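PDB 5MIF: 'Carboxyl esterase 2 from Tuber melanosporum Mel28, which probably hydrolyses carboxylic esters, as an alpha/beta hydrolase-fold enzyme related to archaeal carboxylesterases. Local coordinates for residues Gln214-Pro219 with Thr279-Ala284. Numbering follows the deposited sequence.
Sequences QVLIYP and TLIVVA
Ile281 holds CG1 beside its backbone N and anti to the carbonyl carbon (chi1 -60°), which sets CG1 against Leu216 CB at 4.2 Å on the face these two residues share with Gln214 and Thr279. At the start of that face Thr279 turns CG2 anti to its backbone N, and the methyl packs against Leu216 CD1 at 4.2 Å. Its hydroxyl bonds back to the carbonyl of Pro277, a use for threonine, whose beta-branched carbon suits a strand while OG1 ties down the incoming chain. Helix 290-302 covers this side, Phe296 touching Leu216 and Leu300 touching Thr279.

Val215, Leu280, Ile217 and Val282 occupy the other face, where helix 329-345 packs on Val215 and Ile217. Branched aliphatic residues fill such a buried layer without bringing polar groups that would need partners. Val215 CG2 lies 4.3 Å from Leu280 CB.

The strands run parallel, with 14° between their directions. Leu280 N donates to Gln214 O and Leu216 N to Leu280 O, both at 2.9 Å; Val282 N then reaches Leu216 O at 3.0 Å. The last bond, Tyr218 N to Val282 O, is short at 2.7 Å and nearly straight (172°).

Beyond it residues 214-219 leave the strand at Tyr218, whose positive phi turns the backbone, and Pro219 CD rests 4.2 Å from Ile281 CG2. The tyrosine ring meets His317 and touches Asp287, while its OH bonds to Ala320 N. Ser190, His317 and Asp287 are placed as a Ser-His-Asp triad would be, consistent with the catalytic site of this family. The pair belongs to the parallel part of the mixed central sheet of an alpha/beta hydrolase fold, the C-terminal ends of its strands leading to the probable active site.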
loop_
_atom_site.group_PDB
_atom_site.type_symbol
_atom_site.label_atom_id
_atom_site.label_comp_id
_atom_site.label_asym_id
_atom_site.label_seq_id
_atom_site.Cartn_x
_atom_site.Cartn_y
_atom_site.Cartn_z
ATOM N N GLN A 214 5.461 13.822 -3.857
ATOM C CA GLN A 214 6.677 13.367 -3.190
ATOM C C GLN A 214 6.452 11.989 -2.599
ATOM O O GLN A 214 5.425 11.746 -1.960
ATOM C CB GLN A 214 7.101 14.369 -2.091
ATOM C CG GLN A 214 8.224 13.882 -1.157
ATOM C CD GLN A 214 8.669 14.944 -0.149
ATOM O OE1 GLN A 214 9.838 15.355 -0.134
ATOM N NE2 GLN A 214 7.741 15.379 0.711
ATOM N N VAL A 215 7.399 11.081 -2.828
ATOM C CA VAL A 215 7.347 9.769 -2.204
ATOM C C VAL A 215 8.551 9.569 -1.256
ATOM O O VAL A 215 9.704 9.746 -1.651
ATOM C CB VAL A 215 7.321 8.637 -3.239
ATOM C CG1 VAL A 215 7.311 7.318 -2.512
ATOM C CG2 VAL A 215 6.060 8.725 -4.141
ATOM N N LEU A 216 8.268 9.250 0.000
ATOM C CA LEU A 216 9.302 8.960 0.986
ATOM C C LEU A 216 9.201 7.481 1.367
ATOM O O LEU A 216 8.157 7.014 1.821
ATOM C CB LEU A 216 9.170 9.864 2.231
ATOM C CG LEU A 216 9.127 11.389 1.994
ATOM C CD1 LEU A 216 8.871 12.144 3.278
ATOM C CD2 LEU A 216 10.416 11.904 1.346
ATOM N N ILE A 217 10.278 6.738 1.133
ATOM C CA ILE A 217 10.313 5.307 1.408
ATOM C C ILE A 217 11.161 5.067 2.671
ATOM O O ILE A 217 12.350 5.352 2.649
ATOM C CB ILE A 217 10.912 4.534 0.196
ATOM C CG1 ILE A 217 10.275 4.992 -1.112
ATOM C CG2 ILE A 217 10.773 3.030 0.357
ATOM C CD1 ILE A 217 10.986 4.429 -2.346
ATOM N N TYR A 218 10.550 4.542 3.740
ATOM C CA TYR A 218 11.173 4.389 5.072
ATOM C C TYR A 218 12.182 5.498 5.355
ATOM O O TYR A 218 13.370 5.234 5.562
ATOM C CB TYR A 218 11.830 3.001 5.274
ATOM C CG TYR A 218 12.423 2.345 4.043
ATOM C CD1 TYR A 218 13.630 2.788 3.494
ATOM C CD2 TYR A 218 11.785 1.259 3.444
ATOM C CE1 TYR A 218 14.161 2.182 2.374
ATOM C CE2 TYR A 218 12.324 0.637 2.327
ATOM C CZ TYR A 218 13.501 1.107 1.799
ATOM O OH TYR A 218 14.007 0.493 0.687
ATOM N N PRO A 219 11.715 6.751 5.325
ATOM C CA PRO A 219 12.637 7.882 5.395
ATOM C C PRO A 219 13.205 8.064 6.784
ATOM O O PRO A 219 12.547 7.707 7.768
ATOM C CB PRO A 219 11.754 9.070 5.025
ATOM C CG PRO A 219 10.419 8.688 5.559
ATOM C CD PRO A 219 10.309 7.192 5.368
ATOM N N THR A 279 2.209 14.028 -0.312
ATOM C CA THR A 279 3.244 13.064 -0.026
ATOM C C THR A 279 2.698 11.666 0.257
ATOM O O THR A 279 1.714 11.502 0.985
ATOM C CB THR A 279 4.059 13.551 1.183
ATOM O OG1 THR A 279 4.742 14.761 0.825
ATOM C CG2 THR A 279 5.028 12.495 1.649
ATOM N N LEU A 280 3.331 10.663 -0.340
ATOM C CA LEU A 280 3.067 9.271 0.002
ATOM C C LEU A 280 4.250 8.703 0.795
ATOM O O LEU A 280 5.397 8.739 0.331
ATOM C CB LEU A 280 2.822 8.440 -1.263
ATOM C CG LEU A 280 2.880 6.918 -1.099
ATOM C CD1 LEU A 280 1.730 6.397 -0.231
ATOM C CD2 LEU A 280 2.858 6.246 -2.448
ATOM N N ILE A 281 3.973 8.177 1.984
ATOM C CA ILE A 281 5.009 7.551 2.797
ATOM C C ILE A 281 4.781 6.055 2.935
ATOM O O ILE A 281 3.697 5.607 3.306
ATOM C CB ILE A 281 5.083 8.193 4.192
ATOM C CG1 ILE A 281 5.393 9.683 4.049
ATOM C CG2 ILE A 281 6.124 7.475 5.066
ATOM C CD1 ILE A 281 5.295 10.467 5.346
ATOM N N VAL A 282 5.809 5.283 2.618
ATOM C CA VAL A 282 5.749 3.835 2.731
ATOM C C VAL A 282 6.812 3.395 3.735
ATOM O O VAL A 282 7.958 3.812 3.631
ATOM C CB VAL A 282 5.978 3.170 1.354
ATOM C CG1 VAL A 282 5.967 1.671 1.479
ATOM C CG2 VAL A 282 4.908 3.635 0.364
ATOM N N VAL A 283 6.442 2.574 4.712
ATOM C CA VAL A 283 7.414 2.113 5.716
ATOM C C VAL A 283 7.425 0.589 5.812
ATOM O O VAL A 283 6.441 -0.075 5.469
ATOM C CB VAL A 283 7.135 2.702 7.126
ATOM C CG1 VAL A 283 7.327 4.222 7.130
ATOM C CG2 VAL A 283 5.734 2.297 7.621
ATOM N N ALA A 284 8.556 0.035 6.241
ATOM C CA ALA A 284 8.641 -1.397 6.501
ATOM C C ALA A 284 8.212 -1.667 7.938
ATOM O O ALA A 284 8.463 -0.855 8.819
ATOM C CB ALA A 284 10.057 -1.909 6.253
#